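Side-chain contacts in lectin CEL-I, N-acetyl-D-galactosamine-specific C-type (Cucumaria echinata, PDB 4WQQ), which binds N-acetylgalactosamine and galactose in its natural form and, in this engineered mutant, binds mannose at a calcium site: residues Val47-Ser51 and Ala52-Ala56; Tyr57-Asn60 and Tyr61-Ile65; Thr96-Gly100 and Gly101-Asn105. The protein carries 3 engineered substitutions. One frame throughout, in Å; residues are numbered along the deposited sequence.

Contacts 1 and 2 follow one another along helix 52-65. Contact 1 forms its N-terminal start and contact 2 its later turns; their centres are about 12 Å apart, and Val47 CG2 touches Val58 CG2 at 3.9 Å. Contact 3 belongs to the calcium and mannose site in the long loop between strands 86-87 and 112-116. Its centre lies about 16 Å from that of contact 1, which it reaches through Lys97 CD, 3.7 Å from Gln55 NE2. From contact 2 it is separated by about 20 Å between centres, with nearest atoms about 7 Å apart. The side chain of Trp62, in contact 2, is about 13 Å from the bound mannose.

Contact 1. Residues Val47-Ser51 and Ala52-Ala56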
ATOM      1  N   VAL A  47      -0.212 -14.252  -7.817  1.00 11.62           N
ATOM      2  CA  VAL A  47      -1.383 -14.457  -6.938  1.00 11.83           C
ATOM      3  C   VAL A  47      -1.311 -15.844  -6.303  1.00 11.44           C
ATOM      4  O   VAL A  47      -0.989 -16.868  -6.949  1.00 11.09           O
ATOM      5  CB  VAL A  47      -2.675 -14.189  -7.764  1.00 12.93           C
ATOM      6  CG1 VAL A  47      -2.815 -15.212  -8.876  1.00 14.06           C
ATOM      7  CG2 VAL A  47      -3.893 -14.171  -6.878  1.00 14.50           C
ATOM      8  N   SER A  48      -1.606 -15.885  -5.005  1.00 11.97           N
ATOM      9  CA  SER A  48      -1.900 -17.124  -4.292  1.00 12.66           C
ATOM     10  C   SER A  48      -3.381 -17.135  -3.975  1.00 12.36           C
ATOM     11  O   SER A  48      -3.951 -16.068  -3.859  1.00 13.35           O
ATOM     12  CB  SER A  48      -1.068 -17.216  -3.048  1.00 12.88           C
ATOM     13  OG  SER A  48      -1.333 -16.142  -2.153  1.00 13.31           O
ATOM     14  N   VAL A  49      -3.975 -18.323  -3.802  1.00 12.12           N
ATOM     15  CA  VAL A  49      -5.485 -18.478  -3.743  1.00 12.94           C
ATOM     16  C   VAL A  49      -5.799 -19.294  -2.495  1.00 13.94           C
ATOM     17  O   VAL A  49      -5.310 -20.409  -2.337  1.00 12.76           O
ATOM     18  CB  VAL A  49      -6.045 -19.121  -5.013  1.00 13.71           C
ATOM     19  CG1 VAL A  49      -7.587 -19.152  -4.992  1.00 13.67           C
ATOM     20  CG2 VAL A  49      -5.615 -18.290  -6.222  1.00 14.24           C
ATOM     21  N   HIS A  50      -6.566 -18.677  -1.605  1.00 14.56           N
ATOM     22  CA  HIS A  50      -6.824 -19.345  -0.308  1.00 17.06           C
ATOM     23  C   HIS A  50      -8.262 -19.662   0.034  1.00 16.06           C
ATOM     24  O   HIS A  50      -8.479 -20.126   1.150  1.00 18.02           O
ATOM     25  CB  HIS A  50      -6.145 -18.580   0.806  1.00 16.72           C
ATOM     26  CG  HIS A  50      -4.676 -18.560   0.646  1.00 17.85           C
ATOM     27  ND1 HIS A  50      -3.863 -19.604   1.006  1.00 20.74           N
ATOM     28  CD2 HIS A  50      -3.865 -17.617   0.094  1.00 17.45           C
ATOM     29  CE1 HIS A  50      -2.609 -19.292   0.718  1.00 18.01           C
ATOM     30  NE2 HIS A  50      -2.586 -18.098   0.144  1.00 17.29           N
ATOM     31  N   SER A  51      -9.173 -19.420  -0.884  1.00 17.50           N
ATOM     32  CA  SER A  51     -10.574 -19.771  -0.732  1.00 15.84           C
ATOM     33  C   SER A  51     -11.311 -19.740  -2.042  1.00 16.87           C
ATOM     34  O   SER A  51     -10.839 -19.169  -3.030  1.00 15.04           O
ATOM     35  CB  SER A  51     -11.213 -18.750   0.206  1.00 17.47           C
ATOM     36  OG  SER A  51     -11.322 -17.459  -0.379  1.00 17.27           O
ATOM     37  N   ALA A  52     -12.562 -20.229  -2.046  1.00 16.12           N
ATOM     38  CA  ALA A  52     -13.368 -20.183  -3.219  1.00 15.31           C
ATOM     39  C   ALA A  52     -13.671 -18.761  -3.590  1.00 16.35           C
ATOM     40  O   ALA A  52     -13.815 -18.444  -4.753  1.00 17.32           O
ATOM     41  CB  ALA A  52     -14.671 -20.984  -2.947  1.00 16.33           C
ATOM     42  N   ALA A  53     -13.833 -17.901  -2.587  1.00 18.27           N
ATOM     43  CA  ALA A  53     -14.174 -16.524  -2.827  1.00 17.96           C
ATOM     44  C   ALA A  53     -12.980 -15.866  -3.527  1.00 15.40           C
ATOM     45  O   ALA A  53     -13.175 -15.137  -4.492  1.00 17.07           O
ATOM     46  CB  ALA A  53     -14.476 -15.827  -1.520  1.00 20.29           C
ATOM     47  N   GLU A  54     -11.782 -16.130  -3.023  1.00 15.49           N
ATOM     48  CA  GLU A  54     -10.577 -15.555  -3.682  1.00 16.08           C
ATOM     49  C   GLU A  54     -10.435 -16.073  -5.114  1.00 14.21           C
ATOM     50  O   GLU A  54     -10.154 -15.315  -6.019  1.00 13.92           O
ATOM     51  CB  GLU A  54      -9.319 -15.783  -2.848  1.00 16.18           C
ATOM     52  CG  GLU A  54      -8.108 -14.990  -3.407  1.00 15.78           C
ATOM     53  CD  GLU A  54      -6.884 -14.963  -2.507  1.00 14.89           C
ATOM     54  OE1 GLU A  54      -6.702 -15.875  -1.639  1.00 13.34           O
ATOM     55  OE2 GLU A  54      -6.065 -14.010  -2.733  1.00 14.87           O
ATOM     56  N   GLN A  55     -10.662 -17.366  -5.314  1.00 14.12           N
ATOM     57  CA  GLN A  55     -10.629 -17.968  -6.595  1.00 13.64           C
ATOM     58  C   GLN A  55     -11.596 -17.263  -7.528  1.00 15.22           C
ATOM     59  O   GLN A  55     -11.251 -16.895  -8.675  1.00 12.24           O
ATOM     60  CB  GLN A  55     -10.990 -19.470  -6.467  1.00 14.42           C
ATOM     61  CG  GLN A  55     -11.155 -20.180  -7.763  1.00 14.94           C
ATOM     62  CD  GLN A  55      -9.845 -20.531  -8.464  1.00 13.82           C
ATOM     63  OE1 GLN A  55      -8.787 -20.675  -7.847  1.00 15.35           O
ATOM     64  NE2 GLN A  55      -9.943 -20.688  -9.760  1.00 14.64           N
ATOM     65  N   ALA A  56     -12.858 -17.127  -7.089  1.00 13.97           N
ATOM     66  CA  ALA A  56     -13.818 -16.519  -7.955  1.00 15.73           C
ATOM     67  C   ALA A  56     -13.491 -15.071  -8.264  1.00 13.92           C
ATOM     68  O   ALA A  56     -13.707 -14.624  -9.400  1.00 14.35           O
ATOM     69  CB  ALA A  56     -15.220 -16.680  -7.358  1.00 16.08           C
TER
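With chi1 at -171°, Glu54 holds CG anti to its backbone N and the rest of the chain extended, which carries the carboxylate back from the first helical turn to the loop, where it meets the backbone of Ser48 and His50. Ser51 has the other decisive torsion: chi1 of 70° tucks OG between its own N and carbonyl carbon, where it faces the first turn and accepts from Glu54 N at 3.0 Å in a nearly straight bond (166°). Glu54 OE1 in turn receives His50 N at 2.8 Å, the donor arriving from above the carboxylate plane. Here helix 52-65, the second of the two helices in this C-type lectin fold, begins with a serine N-cap and a glutamate three residues on. That spacing is the one found in a capping box, but the carboxylate grips the N-H one residue ahead of the cap instead of the cap's own. Gln55 N continues the helical pattern by bonding to Ser51 O at 2.9 Å. The carboxylate also comes to the edge of the His50 ring, near its plane, with OE1 3.8 Å from CD2; beyond, His50 NE2 bonds to Ser91 OG. Glu54 OE2 sits 3.2 Å from Ser48 O, two acceptors side by side, a closeness probably eased by the salt bridge of OE2 to Lys137 and its hydrogen bond with Tyr16 OH. Val49 CG1 lies against Gln55, 3.7 Å from CB and 3.5 Å from OE1. The bend of Gln55 at chi2 brings OE1 to this methyl group, and both amide ends are engaged: OE1 accepts from Trp123 NE1, while NE2 donates to Gly120 O.

Contact 2. Residues Tyr57-Asn60 and Tyr61-Ile65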
ATOM      1  N   TYR A  57     -12.999 -14.350  -7.297  1.00 14.20           N
ATOM      2  CA  TYR A  57     -12.667 -12.920  -7.464  1.00 14.89           C
ATOM      3  C   TYR A  57     -11.599 -12.807  -8.571  1.00 15.39           C
ATOM      4  O   TYR A  57     -11.735 -12.074  -9.556  1.00 14.67           O
ATOM      5  CB  TYR A  57     -12.137 -12.310  -6.170  1.00 16.09           C
ATOM      6  CG  TYR A  57     -11.526 -10.962  -6.493  1.00 17.66           C
ATOM      7  CD1 TYR A  57     -12.313  -9.846  -6.700  1.00 17.32           C
ATOM      8  CD2 TYR A  57     -10.145 -10.860  -6.716  1.00 19.91           C
ATOM      9  CE1 TYR A  57     -11.760  -8.654  -7.113  1.00 20.72           C
ATOM     10  CE2 TYR A  57      -9.585  -9.677  -7.106  1.00 19.88           C
ATOM     11  CZ  TYR A  57     -10.362  -8.575  -7.311  1.00 21.73           C
ATOM     12  OH  TYR A  57      -9.730  -7.393  -7.703  1.00 23.77           O
ATOM     13  N   VAL A  58     -10.584 -13.645  -8.439  1.00 14.29           N
ATOM     14  CA  VAL A  58      -9.482 -13.678  -9.423  1.00 13.85           C
ATOM     15  C   VAL A  58      -9.909 -14.045 -10.825  1.00 13.09           C
ATOM     16  O   VAL A  58      -9.591 -13.381 -11.781  1.00 12.84           O
ATOM     17  CB  VAL A  58      -8.345 -14.591  -8.911  1.00 14.13           C
ATOM     18  CG1 VAL A  58      -7.267 -14.817  -9.999  1.00 15.34           C
ATOM     19  CG2 VAL A  58      -7.708 -14.018  -7.665  1.00 15.73           C
ATOM     20  N   PHE A  59     -10.686 -15.114 -10.929  1.00 12.90           N
ATOM     21  CA  PHE A  59     -11.132 -15.623 -12.192  1.00 13.78           C
ATOM     22  C   PHE A  59     -12.018 -14.551 -12.862  1.00 13.69           C
ATOM     23  O   PHE A  59     -11.866 -14.261 -14.075  1.00 12.96           O
ATOM     24  CB  PHE A  59     -11.842 -16.955 -11.961  1.00 13.92           C
ATOM     25  CG  PHE A  59     -12.457 -17.525 -13.211  1.00 15.07           C
ATOM     26  CD1 PHE A  59     -11.653 -18.087 -14.162  1.00 13.62           C
ATOM     27  CD2 PHE A  59     -13.816 -17.477 -13.417  1.00 14.44           C
ATOM     28  CE1 PHE A  59     -12.183 -18.613 -15.315  1.00 15.91           C
ATOM     29  CE2 PHE A  59     -14.352 -17.938 -14.599  1.00 16.56           C
ATOM     30  CZ  PHE A  59     -13.549 -18.540 -15.541  1.00 15.78           C
ATOM     31  N   ASN A  60     -12.978 -13.974 -12.094  1.00 14.97           N
ATOM     32  CA  ASN A  60     -13.912 -13.026 -12.679  1.00 16.27           C
ATOM     33  C   ASN A  60     -13.196 -11.727 -13.120  1.00 15.31           C
ATOM     34  O   ASN A  60     -13.502 -11.133 -14.172  1.00 15.75           O
ATOM     35  CB  ASN A  60     -15.078 -12.772 -11.707  1.00 18.20           C
ATOM     36  CG  ASN A  60     -15.934 -14.070 -11.493  1.00 22.93           C
ATOM     37  OD1 ASN A  60     -16.191 -14.819 -12.452  1.00 27.16           O
ATOM     38  ND2 ASN A  60     -16.332 -14.341 -10.247  1.00 28.82           N
ATOM     39  N   TYR A  61     -12.164 -11.344 -12.369  1.00 15.22           N
ATOM     40  CA  TYR A  61     -11.411 -10.154 -12.723  1.00 13.79           C
ATOM     41  C   TYR A  61     -10.658 -10.364 -14.042  1.00 13.11           C
ATOM     42  O   TYR A  61     -10.753  -9.573 -15.000  1.00 13.16           O
ATOM     43  CB  TYR A  61     -10.488  -9.822 -11.538  1.00 14.33           C
ATOM     44  CG  TYR A  61      -9.410  -8.750 -11.742  1.00 14.57           C
ATOM     45  CD1 TYR A  61      -9.577  -7.713 -12.632  1.00 15.98           C
ATOM     46  CD2 TYR A  61      -8.211  -8.813 -11.027  1.00 14.52           C
ATOM     47  CE1 TYR A  61      -8.607  -6.749 -12.811  1.00 14.95           C
ATOM     48  CE2 TYR A  61      -7.215  -7.837 -11.176  1.00 15.97           C
ATOM     49  CZ  TYR A  61      -7.397  -6.825 -12.099  1.00 16.41           C
ATOM     50  OH  TYR A  61      -6.482  -5.818 -12.317  1.00 15.11           O
ATOM     51  N   TRP A  62      -9.944 -11.483 -14.122  1.00 12.86           N
ATOM     52  CA  TRP A  62      -9.251 -11.878 -15.304  1.00 12.29           C
ATOM     53  C   TRP A  62     -10.178 -11.896 -16.552  1.00 12.58           C
ATOM     54  O   TRP A  62      -9.900 -11.262 -17.570  1.00 12.34           O
ATOM     55  CB  TRP A  62      -8.604 -13.251 -15.070  1.00 11.94           C
ATOM     56  CG  TRP A  62      -8.120 -13.915 -16.310  1.00 11.64           C
ATOM     57  CD1 TRP A  62      -7.537 -13.321 -17.401  1.00 12.07           C
ATOM     58  CD2 TRP A  62      -8.056 -15.325 -16.552  1.00 10.98           C
ATOM     59  NE1 TRP A  62      -7.162 -14.243 -18.289  1.00 11.62           N
ATOM     60  CE2 TRP A  62      -7.480 -15.486 -17.820  1.00 12.09           C
ATOM     61  CE3 TRP A  62      -8.483 -16.473 -15.837  1.00 10.99           C
ATOM     62  CZ2 TRP A  62      -7.299 -16.731 -18.405  1.00 12.02           C
ATOM     63  CZ3 TRP A  62      -8.337 -17.686 -16.417  1.00 11.66           C
ATOM     64  CH2 TRP A  62      -7.687 -17.814 -17.687  1.00 12.38           C
ATOM     65  N   ARG A  63     -11.290 -12.645 -16.422  1.00 14.35           N
ATOM     66  CA  ARG A  63     -12.167 -12.896 -17.563  1.00 15.67           C
ATOM     67  C   ARG A  63     -13.008 -11.689 -17.935  1.00 16.17           C
ATOM     68  O   ARG A  63     -13.466 -11.604 -19.091  1.00 16.53           O
ATOM     69  CB  ARG A  63     -12.983 -14.144 -17.300  1.00 17.16           C
ATOM     70  CG  ARG A  63     -12.157 -15.398 -17.036  1.00 16.86           C
ATOM     71  CD  ARG A  63     -11.135 -15.659 -18.121  1.00 17.01           C
ATOM     72  NE  ARG A  63     -11.774 -15.922 -19.400  1.00 15.80           N
ATOM     73  CZ  ARG A  63     -11.158 -16.022 -20.568  1.00 17.50           C
ATOM     74  NH1 ARG A  63      -9.864 -15.831 -20.683  1.00 18.39           N
ATOM     75  NH2 ARG A  63     -11.840 -16.313 -21.634  1.00 18.75           N
ATOM     76  N   GLY A  64     -13.044 -10.688 -17.054  1.00 17.56           N
ATOM     77  CA  GLY A  64     -13.637  -9.382 -17.426  1.00 19.32           C
ATOM     78  C   GLY A  64     -12.768  -8.539 -18.315  1.00 20.55           C
ATOM     79  O   GLY A  64     -13.238  -7.687 -19.097  1.00 21.91           O
ATOM     80  N   ILE A  65     -11.452  -8.774 -18.263  1.00 16.10           N
ATOM     81  CA  ILE A  65     -10.560  -8.079 -19.122  1.00 18.52           C
ATOM     82  C   ILE A  65     -10.124  -8.880 -20.349  1.00 15.77           C
ATOM     83  O   ILE A  65      -9.921  -8.317 -21.446  1.00 17.80           O
ATOM     84  CB  ILE A  65      -9.351  -7.635 -18.268  1.00 18.30           C
ATOM     85  CG1 ILE A  65      -9.899  -6.586 -17.275  1.00 22.64           C
ATOM     86  CG2 ILE A  65      -8.292  -6.965 -19.143  1.00 18.60           C
ATOM     87  CD1 ILE A  65      -9.026  -6.428 -16.086  1.00 28.12           C
TER
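One face of the Phe59 ring carries Arg63 CG, a CH-pi contact 3.8 Å from the ring centroid and 20° off the normal. Phe59 meets Trp62 and Arg63 as i+3 and i+4 neighbours on helix 52-65 of the C-type lectin domain, with regular helical bonds such as Arg63 N to Phe59 O (2.9 Å). The next methylene of the arginine, Arg63 CD, covers a face of the Trp62 ring 3.4 Å above its plane, and the guanidinium meets Trp62 CE2 at its own edge, in plane. Phe59 and Trp62 also touch each other, CD1 to CE3 at 3.9 Å, their planes steeply inclined at 82°. Arg63 fits into the corner between the two rings, with CG beside its backbone N (chi1 -58°) and the chain bent at chi2 and chi3; NH1 ends on Gln68 O, and Trp62 NE1 on Asp66. Along another side of the helix, Tyr57 and Tyr61 run side by side and point the same way, and both touch Glu9 of strand 9-11. Tyr61 OH bonds to Phe18 N, whereas Tyr57 OH comes 3.9 Å from Tyr61 CD2.

Contact 3. Residues Thr96-Gly100 and Gly101-Asn105; sequences TKWAG and GEPNN. Engineered in segment 101-105: Glu102 (natural residue Gln), Asn104 (natural residue Asp). With CA (calcium ion), chain F; CA (calcium ion), chain E; MAN (alpha-D-mannopyranose), chain H.
The side chains of Trp98 and Pro103 cross at about a right angle, and the proline lays CD, CG and CB over one face of the indole. CD makes the closest approach: a CH-pi contact 3.7 Å from the centroid of the five-membered ring and 14° off its normal, while CB and CG reach over the benzo half. The peptide bond between Glu102 and Pro103 is cis, which probably favours this placement of the proline. The Glu102 side chain also crosses that of Trp98 at roughly a right angle, touching it with CB, 3.9 Å from Trp98 CE3; it then bends at chi2, and the carboxylate turns to the metal. Between the tryptophan and the glutamate the backbone reverses in a type II turn from Ala99 to Glu102, closed by Glu102 N to Ala99 O at 2.9 Å, with Gly101 at positive phi (72°).

Glu102 and Asn104 are engineered, replacing Gln and Asp, and with Pro103 they make the Glu-Pro-Asn sequence of mannose-type C-type lectins. Both ligate one calcium ion, Glu102 through OE1 at 2.5 Å and Asn104 through OD1 at 2.4 Å, and mannose O3 and O4 bind the same ion. The other ends of these groups face the sugar: Glu102 OE2 lies 2.5 Å from mannose O3, and Asn104 ND2 donates to O3 in a weak bond. A water linking Glu102 OE2 to Gly100 O ties the carboxylate to the turn. Asn105 OD1 serves a second calcium ion at 2.6 Å. Glu110, Asn124 and Asp125 complete the protein ligands of the sugar-binding calcium; the loop lies along strand 123-126, with Lys97 and Ala99 bonded to the backbone of Trp123 and Pro103 touching Asp125.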
ATOM      1  N   THR A  96      -7.233 -25.839  -2.675  1.00 18.76           N
ATOM      2  CA  THR A  96      -6.858 -26.244  -4.055  1.00 17.52           C
ATOM      3  C   THR A  96      -8.079 -26.358  -4.976  1.00 19.44           C
ATOM      4  O   THR A  96      -9.193 -26.631  -4.515  1.00 16.08           O
ATOM      5  CB  THR A  96      -5.973 -27.528  -4.080  1.00 20.37           C
ATOM      6  OG1 THR A  96      -6.791 -28.684  -3.776  1.00 18.95           O
ATOM      7  CG2 THR A  96      -4.757 -27.428  -3.198  1.00 21.35           C
ATOM      8  N   LYS A  97      -7.935 -26.089  -6.286  1.00 16.51           N
ATOM      9  CA  LYS A  97      -8.991 -26.311  -7.217  1.00 19.11           C
ATOM     10  C   LYS A  97      -8.443 -26.913  -8.495  1.00 16.90           C
ATOM     11  O   LYS A  97      -8.706 -26.394  -9.577  1.00 15.92           O
ATOM     12  CB  LYS A  97      -9.724 -24.986  -7.497  1.00 19.18           C
ATOM     13  CG  LYS A  97     -11.134 -25.105  -8.069  1.00 21.76           C
ATOM     14  CD  LYS A  97     -11.695 -23.815  -8.682  1.00 23.75           C
ATOM     15  CE  LYS A  97     -12.806 -24.111  -9.657  1.00 26.09           C
ATOM     16  NZ  LYS A  97     -13.934 -24.797  -8.992  1.00 26.67           N
ATOM     17  N   TRP A  98      -7.779 -28.056  -8.385  1.00 16.52           N
ATOM     18  CA  TRP A  98      -7.250 -28.773  -9.583  1.00 15.10           C
ATOM     19  C   TRP A  98      -8.314 -29.214 -10.520  1.00 17.84           C
ATOM     20  O   TRP A  98      -9.333 -29.758 -10.090  1.00 16.71           O
ATOM     21  CB  TRP A  98      -6.436 -29.958  -9.106  1.00 16.86           C
ATOM     22  CG  TRP A  98      -5.182 -29.573  -8.404  1.00 15.12           C
ATOM     23  CD1 TRP A  98      -4.883 -29.762  -7.098  1.00 16.49           C
ATOM     24  CD2 TRP A  98      -4.022 -28.966  -9.001  1.00 15.56           C
ATOM     25  NE1 TRP A  98      -3.627 -29.284  -6.828  1.00 16.44           N
ATOM     26  CE2 TRP A  98      -3.092 -28.773  -7.980  1.00 15.87           C
ATOM     27  CE3 TRP A  98      -3.719 -28.520 -10.314  1.00 16.13           C
ATOM     28  CZ2 TRP A  98      -1.832 -28.226  -8.219  1.00 17.13           C
ATOM     29  CZ3 TRP A  98      -2.526 -27.985 -10.552  1.00 16.30           C
ATOM     30  CH2 TRP A  98      -1.568 -27.828  -9.501  1.00 16.59           C
ATOM     31  N   ALA A  99      -8.155 -28.928 -11.804  1.00 15.83           N
ATOM     32  CA  ALA A  99      -9.036 -29.506 -12.796  1.00 16.50           C
ATOM     33  C   ALA A  99      -8.916 -31.034 -12.781  1.00 16.30           C
ATOM     34  O   ALA A  99      -7.919 -31.620 -12.292  1.00 15.17           O
ATOM     35  CB  ALA A  99      -8.726 -28.963 -14.166  1.00 18.08           C
ATOM     36  N   GLY A 100      -9.893 -31.673 -13.401  1.00 16.96           N
ATOM     37  CA  GLY A 100      -9.916 -33.124 -13.521  1.00 18.04           C
ATOM     38  C   GLY A 100      -8.645 -33.639 -14.108  1.00 18.32           C
ATOM     39  O   GLY A 100      -8.201 -33.142 -15.128  1.00 20.38           O
ATOM     40  N   GLY A 101      -8.047 -34.608 -13.435  1.00 17.32           N
ATOM     41  CA  GLY A 101      -6.753 -35.203 -13.816  1.00 17.31           C
ATOM     42  C   GLY A 101      -5.478 -34.406 -13.632  1.00 16.83           C
ATOM     43  O   GLY A 101      -4.378 -34.909 -13.944  1.00 15.07           O
ATOM     44  N   GLU A 102      -5.607 -33.194 -13.060  1.00 14.95           N
ATOM     45  CA  GLU A 102      -4.424 -32.395 -12.741  1.00 14.27           C
ATOM     46  C   GLU A 102      -4.141 -32.495 -11.223  1.00 15.85           C
ATOM     47  O   GLU A 102      -5.104 -32.724 -10.441  1.00 15.62           O
ATOM     48  CB  GLU A 102      -4.721 -30.959 -13.142  1.00 14.66           C
ATOM     49  CG  GLU A 102      -5.181 -30.843 -14.584  1.00 13.58           C
ATOM     50  CD  GLU A 102      -4.156 -31.255 -15.656  1.00 13.75           C
ATOM     51  OE1 GLU A 102      -2.968 -31.379 -15.337  1.00 12.67           O
ATOM     52  OE2 GLU A 102      -4.539 -31.433 -16.872  1.00 14.12           O
ATOM     53  N   PRO A 103      -2.894 -32.253 -10.796  1.00 15.22           N
ATOM     54  CA  PRO A 103      -1.720 -31.945 -11.689  1.00 14.77           C
ATOM     55  C   PRO A 103      -1.208 -33.246 -12.285  1.00 17.57           C
ATOM     56  O   PRO A 103      -1.212 -34.253 -11.620  1.00 20.86           O
ATOM     57  CB  PRO A 103      -0.674 -31.387 -10.717  1.00 16.02           C
ATOM     58  CG  PRO A 103      -1.017 -31.962  -9.407  1.00 15.79           C
ATOM     59  CD  PRO A 103      -2.515 -32.168  -9.389  1.00 15.57           C
ATOM     60  N   ASN A 104      -0.890 -33.279 -13.551  1.00 17.44           N
ATOM     61  CA  ASN A 104      -0.449 -34.517 -14.141  1.00 17.12           C
ATOM     62  C   ASN A 104       1.007 -34.550 -14.539  1.00 18.46           C
ATOM     63  O   ASN A 104       1.436 -35.532 -15.102  1.00 19.29           O
ATOM     64  CB  ASN A 104      -1.330 -34.846 -15.336  1.00 17.92           C
ATOM     65  CG  ASN A 104      -1.201 -33.871 -16.492  1.00 17.63           C
ATOM     66  OD1 ASN A 104      -0.590 -32.832 -16.391  1.00 15.38           O
ATOM     67  ND2 ASN A 104      -1.821 -34.204 -17.583  1.00 17.28           N
ATOM     68  N   ASN A 105       1.771 -33.480 -14.288  1.00 17.04           N
ATOM     69  CA  ASN A 105       3.208 -33.457 -14.595  1.00 17.78           C
ATOM     70  C   ASN A 105       3.476 -33.977 -16.004  1.00 17.19           C
ATOM     71  O   ASN A 105       4.368 -34.797 -16.234  1.00 19.12           O
ATOM     72  CB  ASN A 105       4.005 -34.231 -13.519  1.00 17.37           C
ATOM     73  CG  ASN A 105       5.450 -33.855 -13.504  1.00 17.99           C
ATOM     74  OD1 ASN A 105       5.865 -32.657 -13.584  1.00 16.49           O
ATOM     75  ND2 ASN A 105       6.283 -34.875 -13.405  1.00 19.77           N
TER
HETATM   76 CA    CA F 202      -1.011 -30.462 -16.652  1.00 13.06          CA
HETATM   77 CA    CA E 201       5.604 -31.101 -11.550  1.00 12.84          CA
HETATM   78  C1  MAN H 204      -3.374 -30.836 -21.951  1.00 21.02           C
HETATM   79  C2  MAN H 204      -3.416 -31.482 -20.598  1.00 19.64           C
HETATM   80  C3  MAN H 204      -2.776 -30.625 -19.515  1.00 15.26           C
HETATM   81  C4  MAN H 204      -1.443 -30.103 -20.027  1.00 16.26           C
HETATM   82  C5  MAN H 204      -1.738 -29.232 -21.270  1.00 19.08           C
HETATM   83  C6  MAN H 204      -0.564 -28.523 -21.901  1.00 27.25           C
HETATM   84  O1  MAN H 204      -4.370 -29.853 -21.863  1.00 28.28           O
HETATM   85  O2  MAN H 204      -2.635 -32.635 -20.766  1.00 21.75           O
HETATM   86  O3  MAN H 204      -2.565 -31.468 -18.387  1.00 15.44           O
HETATM   87  O4  MAN H 204      -0.867 -29.371 -18.962  1.00 13.34           O
HETATM   88  O5  MAN H 204      -2.131 -30.212 -22.304  1.00 23.40           O
HETATM   89  O6  MAN H 204       0.317 -29.620 -22.027  1.00 36.53           O
HETATM   90  O   HOH W   1      -6.149 -33.649 -17.020  1.00 28.27           O
HETATM   91  O   HOH W   2       3.300 -31.560 -11.520  1.00 11.96           O